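Side-chain contacts in DUF115 domain-containing protein (Magnetospirillum magneticum AMB-1, PDB 5MU5), which is a Maf-family glycosyltransferase involved in the formation of bacterial flagella, probably by transferring a sugar to flagellin: residues Met26-Arg29 / Leu30-Arg34; Ala223-Ser226 / Glu227-Asp231; Pro515-Lys518 / Ala519-Ala523; His630-Ile633 / Arg634-Leu638. One frame throughout, in Å; residues are numbered along the deposited sequence.

Four short helical stretches, each bringing together side chains three or four residues apart, sample the chain from its start to its end. Interactions 1 and 2 both belong to the Maf N-terminal domain, on helices 24-32 and 219-235, with their centres about 29 Å apart; the second packs on the parallel sheet of strands 123-127, 146-150, 180-183 and 211-214. Interaction 3, on helix 515-528, lies at the far side of the molecule, about 53 Å from interaction 2 between centres. Interaction 4 follows last, on helix 618-646 of the C-terminal helical bundle, its centre about 37 Å from that of interaction 2. None touches another; the first two share one domain, and the other two lie in separate parts of the chain.

Interaction 1: residues Met26-Arg29 / Leu30-Arg34; sequences MGER and LRVHR
Two backbone bonds, Leu30 N to Met26 O at 2.8 Å and Arg31 N to Gly27 O, carry helix 24-32 across this stretch, while the next, Val32 N to Glu28 O, is weak. On the outer surface Glu28 and Arg31 run side by side and point the same way. Arg31 meets the carboxylate side-on with NE and NH2, both settling on the same oxygen: Arg31 NH2 lies 2.8 Å from Glu28 OE2, and Arg31 NE 3.1 Å from the same OE2. The oxygen lies in the guanidinium plane, yet the two flat groups are turned 45° apart. NH2 uses the syn lone pair of OE2, whereas NE arrives on the syn side but 27° out of the carboxylate plane; its bond to OE1 is weak. A bend at chi2 of Glu28 and another at chi3 of Arg31 (65°) fold the two chains toward each other.

On another side of the helix, Met26 CG rests 4.3 Å from Leu30 CD1, and both side chains pack on Phe154 of helix 154-160 and Phe19 of helix 9-22. Arg29 makes a cation-pi contact with Phe154, and His33 NE2 hydrogen-bonds to Asp155. The chemistry is thus divided: apolar groups, helped by Arg29 and His33, join the helix to its neighbours, and an i to i+3 salt bridge on the exposed side pairs opposite charges, concentrating the grip on a single carboxylate oxygen.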
# COMPACT_ATOMS: atom_id res chain seq x y z
N MET A 26 19.24 20.08 -0.72
CA MET A 26 18.45 21.30 -0.68
C MET A 26 19.37 22.50 -0.40
O MET A 26 19.22 23.58 -0.99
CB MET A 26 17.40 21.20 0.41
CG MET A 26 16.42 22.37 0.45
SD MET A 26 15.43 22.48 -1.05
CE MET A 26 14.48 20.95 -0.95
N GLY A 27 20.32 22.28 0.51
CA GLY A 27 21.31 23.28 0.86
C GLY A 27 22.12 23.66 -0.35
O GLY A 27 22.37 24.84 -0.58
N GLU A 28 22.50 22.66 -1.16
CA GLU A 28 23.33 22.95 -2.32
C GLU A 28 22.54 23.79 -3.32
O GLU A 28 23.04 24.74 -3.91
CB GLU A 28 23.88 21.67 -2.95
CG GLU A 28 24.92 21.90 -4.04
CD GLU A 28 26.04 22.86 -3.64
OE1 GLU A 28 26.58 22.75 -2.51
OE2 GLU A 28 26.41 23.74 -4.47
N ARG A 29 21.27 23.48 -3.45
CA ARG A 29 20.41 24.22 -4.34
C ARG A 29 20.20 25.66 -3.84
O ARG A 29 20.27 26.61 -4.60
CB ARG A 29 19.10 23.46 -4.47
CG ARG A 29 18.20 24.06 -5.51
CD ARG A 29 16.94 23.26 -5.68
NE ARG A 29 16.01 24.02 -6.52
CZ ARG A 29 14.76 23.64 -6.78
NH1 ARG A 29 14.29 22.50 -6.27
NH2 ARG A 29 14.00 24.40 -7.55
N LEU A 30 19.95 25.81 -2.55
CA LEU A 30 19.87 27.15 -1.96
C LEU A 30 21.15 27.98 -2.15
O LEU A 30 21.07 29.19 -2.38
CB LEU A 30 19.57 27.06 -0.47
CG LEU A 30 18.12 26.69 -0.16
CD1 LEU A 30 17.97 26.24 1.29
CD2 LEU A 30 17.20 27.88 -0.45
N ARG A 31 22.31 27.34 -2.05
CA ARG A 31 23.58 28.05 -2.14
C ARG A 31 23.75 28.73 -3.50
O ARG A 31 24.23 29.84 -3.56
CB ARG A 31 24.76 27.07 -1.92
CG ARG A 31 26.10 27.73 -1.63
CD ARG A 31 27.26 26.73 -1.48
NE ARG A 31 27.49 26.05 -2.74
CZ ARG A 31 28.32 26.45 -3.69
NH1 ARG A 31 29.11 27.50 -3.52
NH2 ARG A 31 28.38 25.75 -4.82
N VAL A 32 23.35 28.07 -4.59
CA VAL A 32 23.58 28.61 -5.94
C VAL A 32 22.35 29.27 -6.57
O VAL A 32 22.42 29.72 -7.69
CB VAL A 32 24.12 27.53 -6.92
CG1 VAL A 32 25.46 27.00 -6.46
CG2 VAL A 32 23.13 26.37 -7.09
N HIS A 33 21.23 29.34 -5.85
CA HIS A 33 20.00 29.86 -6.43
C HIS A 33 20.08 31.37 -6.61
O HIS A 33 20.62 32.07 -5.76
CB HIS A 33 18.80 29.50 -5.55
CG HIS A 33 17.49 29.95 -6.10
ND1 HIS A 33 16.89 29.34 -7.19
CD2 HIS A 33 16.64 30.93 -5.71
CE1 HIS A 33 15.74 29.95 -7.45
NE2 HIS A 33 15.57 30.91 -6.56
N ARG A 34 19.59 31.85 -7.75
CA ARG A 34 19.49 33.28 -8.06
C ARG A 34 18.00 33.61 -8.20
O ARG A 34 17.43 33.42 -9.25
CB ARG A 34 20.22 33.60 -9.37
CG ARG A 34 21.71 33.25 -9.40
CD ARG A 34 22.54 34.07 -8.42
NE ARG A 34 22.31 35.52 -8.53
CZ ARG A 34 22.78 36.31 -9.49
NH1 ARG A 34 23.52 35.83 -10.49
NH2 ARG A 34 22.49 37.61 -9.47

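Interaction 2: residues Ala223-Ser226 / Glu227-Asp231; sequences AAMS and EFMRD
Arg230 folds back over the backbone carbonyl of Ser226 because its CG stands beside its own backbone N (chi1 -68°) and the chain then bends at chi3 (-47°). The setting is helix 219-235, which packs against the parallel sheet of the Maf N-terminal domain, an alpha/beta arrangement in which one face of the helix meets strands and the other holds polar groups. Successive i to i+4 bonds join the two halves of the stretch, from Glu227 N to Ala223 O at 2.9 Å through to Arg230 N, whose longer bond to Ser226 O measures 3.2 Å.

That same Ser226 O lies over one face of the Arg230 guanidinium, 3.4 Å above its plane and displaced toward the rim. The angle is poor for a bond from NH1, so this is a contact across the face and not a second hydrogen bond. Beside it, Ser226 CB approaches Arg230 NH1 at 3.6 Å.

The apolar side is built from methionines and a phenylalanine. Met225 CG touches Met229 SD at 4.2 Å, and Met229 CG lies 3.2 Å from Met225 O. Met225, Phe228 and Met229 all reach Leu212 of strand 211-214, while Ala224 and Phe228 also meet helix 188-202. From that helix, Arg196 forms a salt bridge with Asp231.

A water completes the polar side: it donates to Ala223 O at 3.0 Å and, lying in the guanidinium plane at its edge, accepts from Arg230 NH2 at 3.3 Å.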
# COMPACT_ATOMS: atom_id res chain seq x y z
N ALA A 223 -6.39 23.13 -3.33
CA ALA A 223 -6.73 21.81 -3.85
C ALA A 223 -5.87 20.72 -3.23
O ALA A 223 -6.35 19.63 -2.96
CB ALA A 223 -6.59 21.78 -5.37
N ALA A 224 -4.58 21.00 -3.02
CA ALA A 224 -3.71 20.02 -2.40
C ALA A 224 -4.15 19.70 -0.98
O ALA A 224 -4.07 18.56 -0.55
CB ALA A 224 -2.27 20.51 -2.40
N MET A 225 -4.62 20.71 -0.25
CA MET A 225 -5.13 20.47 1.10
C MET A 225 -6.37 19.58 1.08
O MET A 225 -6.47 18.64 1.87
CB MET A 225 -5.47 21.79 1.81
CG MET A 225 -6.04 21.59 3.22
SD MET A 225 -6.02 23.10 4.22
CE MET A 225 -7.73 23.25 4.74
N SER A 226 -7.33 19.89 0.20
CA SER A 226 -8.53 19.05 0.06
C SER A 226 -8.16 17.62 -0.30
O SER A 226 -8.72 16.68 0.24
CB SER A 226 -9.46 19.56 -1.03
OG SER A 226 -9.98 20.79 -0.66
N GLU A 227 -7.25 17.47 -1.25
CA GLU A 227 -6.84 16.15 -1.67
C GLU A 227 -6.20 15.45 -0.49
O GLU A 227 -6.55 14.33 -0.20
CB GLU A 227 -5.89 16.22 -2.86
CG GLU A 227 -5.48 14.85 -3.37
CD GLU A 227 -4.78 14.90 -4.71
OE1 GLU A 227 -4.51 16.03 -5.20
OE2 GLU A 227 -4.48 13.81 -5.28
N PHE A 228 -5.29 16.10 0.21
CA PHE A 228 -4.66 15.44 1.34
C PHE A 228 -5.69 14.99 2.41
O PHE A 228 -5.59 13.89 2.92
CB PHE A 228 -3.56 16.32 1.93
CG PHE A 228 -2.89 15.70 3.11
CD1 PHE A 228 -1.94 14.71 2.92
CD2 PHE A 228 -3.22 16.08 4.40
CE1 PHE A 228 -1.32 14.13 4.01
CE2 PHE A 228 -2.61 15.50 5.49
CZ PHE A 228 -1.65 14.52 5.29
N MET A 229 -6.69 15.82 2.69
CA MET A 229 -7.75 15.48 3.65
C MET A 229 -8.55 14.24 3.30
O MET A 229 -8.96 13.50 4.19
CB MET A 229 -8.73 16.63 3.80
CG MET A 229 -8.12 17.83 4.48
SD MET A 229 -9.26 19.21 4.62
CE MET A 229 -10.16 18.68 6.09
N ARG A 230 -8.80 14.04 2.01
CA ARG A 230 -9.43 12.81 1.53
C ARG A 230 -8.43 11.64 1.57
O ARG A 230 -8.79 10.53 1.95
CB ARG A 230 -9.98 13.01 0.10
CG ARG A 230 -11.16 13.98 0.06
CD ARG A 230 -11.81 14.06 -1.32
NE ARG A 230 -10.78 14.21 -2.34
CZ ARG A 230 -10.35 15.37 -2.84
NH1 ARG A 230 -10.86 16.54 -2.45
NH2 ARG A 230 -9.39 15.36 -3.75
N ASP A 231 -7.18 11.90 1.21
CA ASP A 231 -6.11 10.89 1.17
C ASP A 231 -5.62 10.39 2.54
O ASP A 231 -5.10 9.28 2.65
CB ASP A 231 -4.83 11.46 0.50
CG ASP A 231 -4.93 11.58 -1.03
OD1 ASP A 231 -5.89 11.06 -1.64
OD2 ASP A 231 -3.99 12.20 -1.61
O HOH W 1 -8.60 18.44 -4.49

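Interaction 3: residues Pro515-Lys518 / Ala519-Ala523; sequences PDMK and AKDLA
Lys518 lies alongside Leu522, one turn further on, its CE 3.9 Å from Leu522 CD1. The lysine chain is fully extended, with CG anti to the backbone N (chi1 -179°), and this carries its methylenes past the leucine methyl while the ammonium travels on to Asp318, with which it forms a salt bridge, and to the backbone oxygen of Gln295. The backbone bond of the same pair, Leu522 N to Lys518 O, measures 2.8 Å.

Met517 and Asp521 also run side by side: Met517 CG is 4.0 Å from Asp521 OD2. The aspartate carboxylate carbon CG sits 3.4 Å from Met517 O, the acceptor of the bond from Asp521 N. Its OD2 is held by the hydroxyl of Thr273, so this buried acid has a polar partner beyond the stretch. Exchanging it for an alanine would probably leave the Thr273 hydroxyl without this acceptor and open a gap beside Met517.

The stretch opens helix 515-528 at the surface. Its inner side rests on loops leading into the large mixed sheet: Thr273 lies just before strand 275-278 and Asp318 immediately precedes strand 319-322, both strands of that sheet, while Gln295 follows helix 284-294.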
# COMPACT_ATOMS: atom_id res chain seq x y z
N PRO A 515 0.95 -25.61 -34.33
CA PRO A 515 1.05 -26.48 -33.15
C PRO A 515 2.50 -26.79 -32.76
O PRO A 515 2.78 -26.91 -31.58
CB PRO A 515 0.32 -27.75 -33.57
CG PRO A 515 -0.58 -27.34 -34.69
CD PRO A 515 0.09 -26.18 -35.38
N ASP A 516 3.39 -26.92 -33.73
CA ASP A 516 4.83 -27.16 -33.45
C ASP A 516 5.46 -26.01 -32.69
O ASP A 516 6.23 -26.23 -31.74
CB ASP A 516 5.62 -27.41 -34.75
CG ASP A 516 5.38 -28.81 -35.33
OD1 ASP A 516 4.47 -29.50 -34.83
OD2 ASP A 516 6.11 -29.23 -36.28
N MET A 517 5.15 -24.78 -33.11
CA MET A 517 5.66 -23.58 -32.45
C MET A 517 5.19 -23.56 -30.99
O MET A 517 5.98 -23.26 -30.07
CB MET A 517 5.17 -22.33 -33.19
CG MET A 517 5.78 -21.01 -32.68
SD MET A 517 5.11 -19.51 -33.46
CE MET A 517 5.50 -19.82 -35.20
N LYS A 518 3.91 -23.88 -30.79
CA LYS A 518 3.32 -23.96 -29.45
C LYS A 518 4.07 -24.98 -28.60
O LYS A 518 4.42 -24.67 -27.46
CB LYS A 518 1.84 -24.35 -29.52
CG LYS A 518 1.19 -24.43 -28.14
CD LYS A 518 -0.26 -24.86 -28.18
CE LYS A 518 -0.77 -24.86 -26.75
NZ LYS A 518 -2.18 -25.27 -26.65
N ALA A 519 4.29 -26.18 -29.14
CA ALA A 519 5.01 -27.24 -28.41
C ALA A 519 6.43 -26.81 -28.08
O ALA A 519 6.93 -27.12 -27.00
CB ALA A 519 5.03 -28.53 -29.21
N LYS A 520 7.06 -26.11 -29.01
CA LYS A 520 8.41 -25.59 -28.79
C LYS A 520 8.38 -24.62 -27.61
O LYS A 520 9.12 -24.76 -26.65
CB LYS A 520 8.93 -24.90 -30.05
CG LYS A 520 10.36 -24.40 -29.96
CD LYS A 520 10.78 -23.74 -31.26
CE LYS A 520 12.19 -23.15 -31.19
NZ LYS A 520 13.28 -24.18 -31.21
N ASP A 521 7.50 -23.63 -27.70
CA ASP A 521 7.40 -22.61 -26.67
C ASP A 521 6.98 -23.15 -25.30
O ASP A 521 7.50 -22.70 -24.30
CB ASP A 521 6.52 -21.45 -27.16
CG ASP A 521 7.19 -20.65 -28.32
OD1 ASP A 521 8.39 -20.90 -28.63
OD2 ASP A 521 6.51 -19.77 -28.92
N LEU A 522 6.11 -24.16 -25.24
CA LEU A 522 5.81 -24.81 -23.95
C LEU A 522 7.01 -25.57 -23.38
O LEU A 522 7.21 -25.61 -22.16
CB LEU A 522 4.59 -25.73 -24.04
CG LEU A 522 3.26 -24.96 -24.16
CD1 LEU A 522 2.12 -25.93 -24.36
CD2 LEU A 522 3.00 -24.11 -22.93
N ALA A 523 7.82 -26.16 -24.26
CA ALA A 523 9.05 -26.80 -23.82
C ALA A 523 10.00 -25.76 -23.18
O ALA A 523 10.59 -26.02 -22.14
CB ALA A 523 9.71 -27.52 -24.98

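Interaction 4: residues His630-Ile633 / Arg634-Leu638; sequences HQMI and RVMTL
Helix 618-646 is a long member of the C-terminal helical bundle of Maf, and this stretch lies well within it, where a threonine hydroxyl doubles the backbone bonding. Ile633 O accepts from two donors of the same residue: Thr637 OG1 at 2.7 Å and Thr637 N at 2.9 Å. The two arrive from opposite faces of the carbonyl plane, the hydroxyl tilted 34° from it and the amide 29°. The chi1 of Thr637, -70°, sets OG1 next to its own backbone N, and from there the hydroxyl reaches back to the preceding turn. Its oxygen also approaches the Ile633 side chain, 4.1 Å from CG2, where the two side chains cross obliquely. With a valine in place of Thr637 the hydroxyl would be gone, and Ile633 O would probably be left with the amide as its one donor in this stretch.

A quarter-turn round the helix, Met632 and Met636 meet, with Met632 CG 4.2 Å from Met636 SD. Met636 CG comes closer still to the backbone, 3.2 Å from Met632 O, the acceptor of the Met636 amide. Both methionines are buried, packing on Leu598 of helix 589-609 and on Ile93 of helix 92-107, while Ile633 and Thr637 lean on Leu554 of helix 546-564. The hydroxyl thus turns back to the i-4 carbonyl, as serine and threonine often do in helices, while the stretch faces several helices at once with apolar side chains spaced four residues apart, as expected of a helix packed within a bundle.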
# COMPACT_ATOMS: atom_id res chain seq x y z
N HIS A 630 0.24 -4.20 27.01
CA HIS A 630 0.98 -5.37 27.52
C HIS A 630 0.18 -6.67 27.43
O HIS A 630 0.72 -7.70 27.03
CB HIS A 630 1.42 -5.17 28.97
CG HIS A 630 2.81 -4.65 29.11
ND1 HIS A 630 3.87 -5.47 29.43
CD2 HIS A 630 3.31 -3.41 28.95
CE1 HIS A 630 4.97 -4.74 29.48
NE2 HIS A 630 4.66 -3.49 29.19
N GLN A 631 -1.08 -6.64 27.86
CA GLN A 631 -1.91 -7.83 27.73
C GLN A 631 -2.01 -8.25 26.26
O GLN A 631 -1.93 -9.43 25.96
CB GLN A 631 -3.29 -7.65 28.35
CG GLN A 631 -3.31 -7.84 29.86
CD GLN A 631 -4.69 -7.63 30.49
OE1 GLN A 631 -5.73 -7.95 29.89
NE2 GLN A 631 -4.70 -7.08 31.71
N MET A 632 -2.16 -7.28 25.36
CA MET A 632 -2.22 -7.59 23.94
C MET A 632 -0.93 -8.26 23.48
O MET A 632 -0.97 -9.29 22.79
CB MET A 632 -2.44 -6.33 23.12
CG MET A 632 -2.74 -6.59 21.66
SD MET A 632 -2.93 -5.09 20.70
CE MET A 632 -1.23 -4.55 20.63
N ILE A 633 0.19 -7.68 23.86
CA ILE A 633 1.49 -8.23 23.47
C ILE A 633 1.69 -9.62 24.07
O ILE A 633 2.27 -10.49 23.42
CB ILE A 633 2.61 -7.21 23.76
CG1 ILE A 633 2.59 -6.19 22.62
CG2 ILE A 633 3.97 -7.90 23.84
CD1 ILE A 633 3.51 -5.01 22.78
N ARG A 634 1.18 -9.84 25.28
CA ARG A 634 1.21 -11.17 25.91
C ARG A 634 0.39 -12.21 25.12
O ARG A 634 0.88 -13.31 24.85
CB ARG A 634 0.70 -11.08 27.36
CG ARG A 634 0.55 -12.41 28.06
CD ARG A 634 0.33 -12.28 29.56
NE ARG A 634 0.47 -13.60 30.18
CZ ARG A 634 -0.48 -14.54 30.21
NH1 ARG A 634 -1.68 -14.32 29.68
NH2 ARG A 634 -0.21 -15.72 30.77
N VAL A 635 -0.84 -11.87 24.78
CA VAL A 635 -1.67 -12.75 23.96
C VAL A 635 -0.99 -13.03 22.59
O VAL A 635 -0.97 -14.17 22.13
CB VAL A 635 -3.08 -12.15 23.74
CG1 VAL A 635 -3.82 -12.88 22.62
CG2 VAL A 635 -3.87 -12.20 25.04
N MET A 636 -0.44 -12.01 21.95
CA MET A 636 0.23 -12.18 20.67
C MET A 636 1.45 -13.11 20.81
O MET A 636 1.71 -13.96 19.96
CB MET A 636 0.71 -10.84 20.12
CG MET A 636 -0.42 -9.91 19.70
SD MET A 636 0.17 -8.31 19.10
CE MET A 636 0.69 -8.76 17.45
N THR A 637 2.19 -12.92 21.89
CA THR A 637 3.36 -13.72 22.19
C THR A 637 2.97 -15.20 22.28
O THR A 637 3.60 -16.05 21.65
CB THR A 637 3.98 -13.25 23.52
OG1 THR A 637 4.57 -11.96 23.32
CG2 THR A 637 5.02 -14.23 24.04
N LEU A 638 1.93 -15.49 23.05
CA LEU A 638 1.48 -16.86 23.22
C LEU A 638 0.93 -17.45 21.95
O LEU A 638 1.11 -18.63 21.70
CB LEU A 638 0.41 -16.95 24.31
CG LEU A 638 0.94 -16.67 25.71
CD1 LEU A 638 -0.23 -16.42 26.64
CD2 LEU A 638 1.82 -17.81 26.21